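Local atomic coordinates of alpha-L-rhamnosidase (Aspergillus terreus, PDB entry 6GSZ), a protein that probably hydrolyses terminal non-reducing alpha-L-rhamnose residues from alpha-L-rhamnosides, as a calcium-binding glycoside hydrolase. Residues A[176-181]-A[496-501]; A[467-471]-A[509-513]. All coordinates share one frame; numbering follows the deposited sequence.

Interaction 1: A[176-181]-A[496-501]; sequences QSYQYR and KDARSE. With NAG (2-acetamido-2-deoxy-beta-D-glucopyranose), chain B.
A salt-bridged joint between two domains centres on Asp497 of helix 488-503, which meets Arg181 and Ser177 in the loop leading into strand 182-188. Arg181 takes the carboxylate side-on with two nitrogens, NE reaching Asp497 OD1 and NH2 reaching OD2, both at 2.8 Å. The two planes are turned 42° apart: both nitrogens approach from out of the carboxylate plane, while the acid lies at the guanidinium edge, in its plane. Arg181 runs extended through chi1 and chi2, then bends at chi3 (70°), bringing the guanidinium to the acid. Asp497 OD2 also accepts the backbone N of Ser177 (2.9 Å) from the opposite face to NH2, so the carboxylate ties side chain and main chain together. Arg181 has a second salt bridge, to Glu183.

Glu501, one helical turn after Asp497, accepts Ser177 OG at OE2 (2.7 Å), on the anti side but tilted out of the carboxylate plane. That oxygen also accepts Asn515 N, so several donors probably favour the charged form. Ser500, the residue before Glu501, sets its CB over a face of the Tyr180 ring in a CH-pi contact, 4.0 Å from the centroid. Two waters bridge the Gln179 amide and the Glu501 carboxylate, while Gln179 NE2 donates to O7 of the glycan NAG (2.9 Å). The arrangement is a loop-to-helix docking between the beta domain that carries strand 182-188 and the (alpha/alpha)6 catalytic barrel, bordered by sugar.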
loop_
_atom_site.group_PDB
_atom_site.type_symbol
_atom_site.label_atom_id
_atom_site.label_comp_id
_atom_site.label_asym_id
_atom_site.label_seq_id
_atom_site.Cartn_x
_atom_site.Cartn_y
_atom_site.Cartn_z
ATOM N N GLN A 176 -9.066 -7.728 5.779
ATOM C CA GLN A 176 -10.090 -7.650 4.730
ATOM C C GLN A 176 -11.400 -7.184 5.388
ATOM O O GLN A 176 -11.559 -7.295 6.614
ATOM C CB GLN A 176 -10.268 -8.992 4.006
ATOM C CG GLN A 176 -8.987 -9.455 3.300
ATOM C CD GLN A 176 -8.049 -10.255 4.186
ATOM O OE1 GLN A 176 -8.483 -11.226 4.850
ATOM N NE2 GLN A 176 -6.754 -9.935 4.219
ATOM N N SER A 177 -12.379 -6.844 4.562
ATOM C CA SER A 177 -13.755 -6.665 4.973
ATOM C C SER A 177 -14.289 -8.093 5.130
ATOM O O SER A 177 -14.994 -8.612 4.278
ATOM C CB SER A 177 -14.545 -5.854 3.970
ATOM O OG SER A 177 -14.053 -4.517 3.909
ATOM N N TYR A 178 -13.993 -8.682 6.311
ATOM C CA TYR A 178 -14.063 -10.144 6.480
ATOM C C TYR A 178 -15.473 -10.698 6.280
ATOM O O TYR A 178 -15.592 -11.871 5.891
ATOM C CB TYR A 178 -13.629 -10.557 7.882
ATOM C CG TYR A 178 -12.231 -10.173 8.260
ATOM C CD1 TYR A 178 -11.123 -10.730 7.638
ATOM C CD2 TYR A 178 -11.993 -9.273 9.286
ATOM C CE1 TYR A 178 -9.835 -10.453 8.069
ATOM C CE2 TYR A 178 -10.721 -8.968 9.725
ATOM C CZ TYR A 178 -9.621 -9.543 9.110
ATOM O OH TYR A 178 -8.361 -9.245 9.581
ATOM N N GLN A 179 -16.516 -9.910 6.558
ATOM C CA GLN A 179 -17.880 -10.456 6.378
ATOM C C GLN A 179 -18.221 -10.696 4.901
ATOM O O GLN A 179 -19.227 -11.367 4.614
ATOM C CB GLN A 179 -18.955 -9.601 7.049
ATOM C CG GLN A 179 -19.316 -8.275 6.393
ATOM C CD GLN A 179 -18.445 -7.106 6.753
ATOM O OE1 GLN A 179 -17.186 -7.183 6.801
ATOM N NE2 GLN A 179 -19.134 -5.994 7.010
ATOM N N TYR A 180 -17.462 -10.065 3.990
ATOM C CA TYR A 180 -17.621 -10.222 2.544
ATOM C C TYR A 180 -16.509 -11.079 1.935
ATOM O O TYR A 180 -16.783 -11.907 1.065
ATOM C CB TYR A 180 -17.643 -8.857 1.865
ATOM C CG TYR A 180 -18.736 -7.958 2.350
ATOM C CD1 TYR A 180 -20.058 -8.296 2.124
ATOM C CD2 TYR A 180 -18.463 -6.780 3.028
ATOM C CE1 TYR A 180 -21.080 -7.479 2.551
ATOM C CE2 TYR A 180 -19.492 -5.984 3.510
ATOM C CZ TYR A 180 -20.796 -6.315 3.230
ATOM O OH TYR A 180 -21.847 -5.575 3.678
ATOM N N ARG A 181 -15.281 -10.869 2.381
ATOM C CA ARG A 181 -14.098 -11.464 1.733
ATOM C C ARG A 181 -13.079 -11.713 2.834
ATOM O O ARG A 181 -12.796 -10.802 3.610
ATOM C CB ARG A 181 -13.554 -10.525 0.655
ATOM C CG ARG A 181 -12.403 -11.096 -0.166
ATOM C CD ARG A 181 -11.933 -10.128 -1.225
ATOM N NE ARG A 181 -11.264 -8.983 -0.617
ATOM C CZ ARG A 181 -9.958 -8.888 -0.289
ATOM N NH1 ARG A 181 -9.061 -9.776 -0.760
ATOM N NH2 ARG A 181 -9.585 -7.870 0.509
ATOM N N LYS A 496 -11.910 -4.261 -4.107
ATOM C CA LYS A 496 -13.002 -5.229 -3.981
ATOM C C LYS A 496 -13.814 -4.986 -2.691
ATOM O O LYS A 496 -15.041 -5.005 -2.686
ATOM C CB LYS A 496 -12.438 -6.663 -3.973
ATOM C CG LYS A 496 -11.926 -7.095 -5.334
ATOM C CD LYS A 496 -11.315 -8.485 -5.287
ATOM C CE LYS A 496 -10.914 -8.942 -6.664
ATOM N NZ LYS A 496 -10.207 -10.244 -6.601
ATOM N N ASP A 497 -13.078 -4.738 -1.615
ATOM C CA ASP A 497 -13.724 -4.475 -0.309
ATOM C C ASP A 497 -14.472 -3.152 -0.363
ATOM O O ASP A 497 -15.601 -3.030 0.149
ATOM C CB ASP A 497 -12.721 -4.548 0.836
ATOM C CG ASP A 497 -12.246 -5.972 1.110
ATOM O OD1 ASP A 497 -12.836 -6.932 0.527
ATOM O OD2 ASP A 497 -11.282 -6.094 1.929
ATOM N N ALA A 498 -13.876 -2.143 -1.041
ATOM C CA ALA A 498 -14.543 -0.851 -1.127
ATOM C C ALA A 498 -15.930 -1.058 -1.776
ATOM O O ALA A 498 -16.935 -0.485 -1.346
ATOM C CB ALA A 498 -13.700 0.132 -1.909
ATOM N N ARG A 499 -15.972 -1.842 -2.876
ATOM C CA ARG A 499 -17.189 -2.109 -3.605
ATOM C C ARG A 499 -18.203 -2.835 -2.693
ATOM O O ARG A 499 -19.376 -2.466 -2.662
ATOM C CB ARG A 499 -16.873 -2.898 -4.882
ATOM C CG ARG A 499 -18.087 -3.318 -5.684
ATOM C CD ARG A 499 -18.966 -2.133 -6.046
ATOM N NE ARG A 499 -19.919 -2.496 -7.070
ATOM C CZ ARG A 499 -21.012 -1.783 -7.396
ATOM N NH1 ARG A 499 -21.264 -0.651 -6.737
ATOM N NH2 ARG A 499 -21.785 -2.219 -8.388
ATOM N N SER A 500 -17.771 -3.908 -2.016
ATOM C CA SER A 500 -18.670 -4.642 -1.132
ATOM C C SER A 500 -19.272 -3.727 -0.048
ATOM O O SER A 500 -20.517 -3.793 0.209
ATOM C CB SER A 500 -17.930 -5.795 -0.466
ATOM O OG SER A 500 -17.518 -6.785 -1.405
ATOM N N GLU A 501 -18.424 -2.874 0.535
ATOM C CA GLU A 501 -18.855 -1.987 1.575
ATOM C C GLU A 501 -19.888 -0.996 1.032
ATOM O O GLU A 501 -20.920 -0.699 1.661
ATOM C CB GLU A 501 -17.665 -1.290 2.227
ATOM C CG GLU A 501 -16.718 -2.221 2.976
ATOM C CD GLU A 501 -17.062 -2.671 4.374
ATOM O OE1 GLU A 501 -18.242 -2.585 4.730
ATOM O OE2 GLU A 501 -16.077 -3.050 5.048
HETATM C C1 NAG B . -25.151 -3.864 6.271
HETATM C C2 NAG B . -24.455 -4.869 7.203
HETATM C C3 NAG B . -25.261 -5.075 8.463
HETATM C C4 NAG B . -25.547 -3.770 9.163
HETATM C C5 NAG B . -26.211 -2.823 8.163
HETATM C C6 NAG B . -26.377 -1.440 8.776
HETATM C C7 NAG B . -23.015 -6.725 6.468
HETATM C C8 NAG B . -22.994 -8.036 5.722
HETATM N N2 NAG B . -24.235 -6.134 6.560
HETATM O O3 NAG B . -24.532 -5.933 9.330
HETATM O O4 NAG B . -26.433 -4.074 10.235
HETATM O O5 NAG B . -25.332 -2.675 7.034
HETATM O O6 NAG B . -25.109 -0.980 9.351
HETATM O O7 NAG B . -21.992 -6.208 6.942
HETATM O O HOH W 1 -18.530 -3.080 7.376
HETATM O O HOH W 2 -15.616 -4.825 7.180
HETATM O O HOH W 3 -21.457 -3.468 5.304
#

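Interaction 2: A[467-471]-A[509-513]; sequences RLGWT and LPYVI. With BGC (beta-D-glucopyranose), chain C.
Trp470 and Val512 form a single antiparallel, non-hydrogen-bonded bridge with their CA atoms 4.4 Å apart, flanked by bonds from Ile513 N to Gly469 O (2.9 Å) and from Thr471 N to Tyr511 O (3.1 Å). Gly469 lies close enough for its CA to make a CA-H...O contact with Ile513 O.

The indole of Trp470 separates a methyl group from a sugar. Val512 CG1 sits over one face, 3.5 Å from the centroid of the five-membered ring and 14° off its normal, a clear CH-pi contact. Over the opposite face lies the bound glucose, its C4 3.6 Å above the plane and offset toward the rim. Leu468 CB packs against the same Val512 methyl, and Tyr511 CB touches Trp470 CZ3 at 3.6 Å. With NE1 hydrogen-bonded to Glu466 OE2, the ring has contacts on both faces and a polar hold that would fix its rotation.

At the start of helix 471-484, Thr471 puts OG1 between its backbone N and carbonyl carbon (chi1 53°), where it donates to Tyr511 O at 2.9 Å; a water donates to OG1 and to Pro510 O. Thr471 CG2 meets Leu509 CD2 tip to tip. A ring held by the Val512 methyl on one face and by its NE1 bond should keep its other face in place for the sugar, which it meets by van der Waals contact.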
loop_
_atom_site.group_PDB
_atom_site.type_symbol
_atom_site.label_atom_id
_atom_site.label_comp_id
_atom_site.label_asym_id
_atom_site.label_seq_id
_atom_site.Cartn_x
_atom_site.Cartn_y
_atom_site.Cartn_z
ATOM N N ARG A 467 -5.104 3.884 12.143
ATOM C CA ARG A 467 -4.535 2.901 11.189
ATOM C C ARG A 467 -5.682 2.306 10.377
ATOM O O ARG A 467 -5.764 1.104 10.197
ATOM C CB ARG A 467 -3.636 1.858 11.874
ATOM C CG ARG A 467 -2.852 2.329 13.093
ATOM C CD ARG A 467 -2.008 1.235 13.673
ATOM N NE ARG A 467 -1.532 1.592 14.981
ATOM C CZ ARG A 467 -0.717 0.820 15.688
ATOM N NH1 ARG A 467 -0.261 -0.299 15.172
ATOM N NH2 ARG A 467 -0.346 1.161 16.918
ATOM N N LEU A 468 -6.543 3.189 9.837
ATOM C CA LEU A 468 -7.722 2.762 9.104
ATOM C C LEU A 468 -7.532 3.076 7.616
ATOM O O LEU A 468 -6.693 3.950 7.232
ATOM C CB LEU A 468 -8.951 3.523 9.618
ATOM C CG LEU A 468 -9.169 3.452 11.130
ATOM C CD1 LEU A 468 -10.341 4.316 11.544
ATOM C CD2 LEU A 468 -9.355 2.000 11.618
ATOM N N GLY A 469 -8.330 2.387 6.805
ATOM C CA GLY A 469 -8.213 2.570 5.343
ATOM C C GLY A 469 -8.915 3.817 4.829
ATOM O O GLY A 469 -9.936 3.725 4.145
ATOM N N TRP A 470 -8.411 4.973 5.268
ATOM C CA TRP A 470 -9.042 6.253 4.921
ATOM C C TRP A 470 -9.023 6.511 3.398
ATOM O O TRP A 470 -7.982 6.507 2.730
ATOM C CB TRP A 470 -8.386 7.382 5.693
ATOM C CG TRP A 470 -8.915 7.528 7.093
ATOM C CD1 TRP A 470 -8.352 7.071 8.248
ATOM C CD2 TRP A 470 -10.102 8.231 7.471
ATOM N NE1 TRP A 470 -9.118 7.450 9.315
ATOM C CE2 TRP A 470 -10.212 8.146 8.873
ATOM C CE3 TRP A 470 -11.075 8.909 6.753
ATOM C CZ2 TRP A 470 -11.261 8.743 9.558
ATOM C CZ3 TRP A 470 -12.118 9.499 7.420
ATOM C CH2 TRP A 470 -12.215 9.396 8.822
ATOM N N THR A 471 -10.223 6.701 2.870
ATOM C CA THR A 471 -10.440 6.771 1.419
ATOM C C THR A 471 -9.811 8.011 0.773
ATOM O O THR A 471 -9.218 7.932 -0.286
ATOM C CB THR A 471 -11.943 6.625 1.158
ATOM O OG1 THR A 471 -12.694 7.568 1.936
ATOM C CG2 THR A 471 -12.397 5.217 1.444
ATOM N N LEU A 509 -19.741 5.480 -0.368
ATOM C CA LEU A 509 -18.549 4.827 0.140
ATOM C C LEU A 509 -18.348 5.210 1.603
ATOM O O LEU A 509 -18.305 6.385 1.949
ATOM C CB LEU A 509 -17.346 5.242 -0.708
ATOM C CG LEU A 509 -16.066 4.479 -0.452
ATOM C CD1 LEU A 509 -16.200 3.016 -0.878
ATOM C CD2 LEU A 509 -14.907 5.172 -1.163
ATOM N N PRO A 510 -18.230 4.232 2.522
ATOM C CA PRO A 510 -17.836 4.552 3.894
ATOM C C PRO A 510 -16.508 5.302 3.911
ATOM O O PRO A 510 -15.709 5.181 2.999
ATOM C CB PRO A 510 -17.735 3.207 4.585
ATOM C CG PRO A 510 -18.647 2.334 3.787
ATOM C CD PRO A 510 -18.476 2.792 2.347
ATOM N N TYR A 511 -16.277 6.081 4.949
ATOM C CA TYR A 511 -15.055 6.869 5.054
ATOM C C TYR A 511 -13.790 6.023 5.074
ATOM O O TYR A 511 -12.761 6.423 4.552
ATOM C CB TYR A 511 -15.099 7.825 6.249
ATOM C CG TYR A 511 -16.247 8.805 6.206
ATOM C CD1 TYR A 511 -16.872 9.188 5.023
ATOM C CD2 TYR A 511 -16.632 9.433 7.381
ATOM C CE1 TYR A 511 -17.955 10.051 5.055
ATOM C CE2 TYR A 511 -17.686 10.318 7.415
ATOM C CZ TYR A 511 -18.351 10.635 6.250
ATOM O OH TYR A 511 -19.414 11.497 6.277
ATOM N N VAL A 512 -13.857 4.887 5.778
ATOM C CA VAL A 512 -12.730 3.969 5.843
ATOM C C VAL A 512 -13.137 2.583 5.363
ATOM O O VAL A 512 -14.289 2.188 5.505
ATOM C CB VAL A 512 -12.102 3.866 7.245
ATOM C CG1 VAL A 512 -11.780 5.251 7.781
ATOM C CG2 VAL A 512 -12.954 3.112 8.268
ATOM N N ILE A 513 -12.165 1.899 4.751
ATOM C CA ILE A 513 -12.344 0.566 4.200
ATOM C C ILE A 513 -11.169 -0.282 4.641
ATOM O O ILE A 513 -9.998 0.040 4.358
ATOM C CB ILE A 513 -12.351 0.585 2.672
ATOM C CG1 ILE A 513 -13.409 1.529 2.091
ATOM C CG2 ILE A 513 -12.464 -0.811 2.097
ATOM C CD1 ILE A 513 -14.875 1.133 2.305
HETATM C C2 BGC C . -7.154 10.851 7.850
HETATM C C3 BGC C . -8.143 11.798 7.229
HETATM C C4 BGC C . -9.459 11.995 7.947
HETATM C C5 BGC C . -9.091 12.261 9.325
HETATM C C6 BGC C . -10.405 12.511 10.040
HETATM C C1 BGC C . -7.014 11.156 9.332
HETATM O O1 BGC C . -5.985 10.343 9.861
HETATM O O2 BGC C . -5.844 11.180 7.453
HETATM O O3 BGC C . -8.536 11.251 6.086
HETATM O O4 BGC C . -10.350 13.011 7.432
HETATM O O5 BGC C . -8.286 11.226 9.977
HETATM O O6 BGC C . -10.133 12.637 11.439
HETATM O O HOH W 4 -15.551 7.751 1.634
#

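How the interactions relate
Along the chain the segments alternate: 176-181, then 467-471, 496-501 and 509-513, so the two contacts cross along the chain. Their centres lie 12 Å apart, and helix 488-503 connects them. Asp497 and Glu501, which bond to 176-181, also touch Ile513, whose CD1 lies 3.7 Å from Glu501 CB, while Ala498, pointing away from that loop, packs on Leu509, its O 3.6 Å from Leu509 CD1. Interaction 2 lies deeper: its centre is about 13 Å from the centre of the chain, that of interaction 1 about 17 Å. The helix and the loop after it therefore form a continuous packed path from the glycan-bordered domain junction to the wall of the glucose-binding pocket.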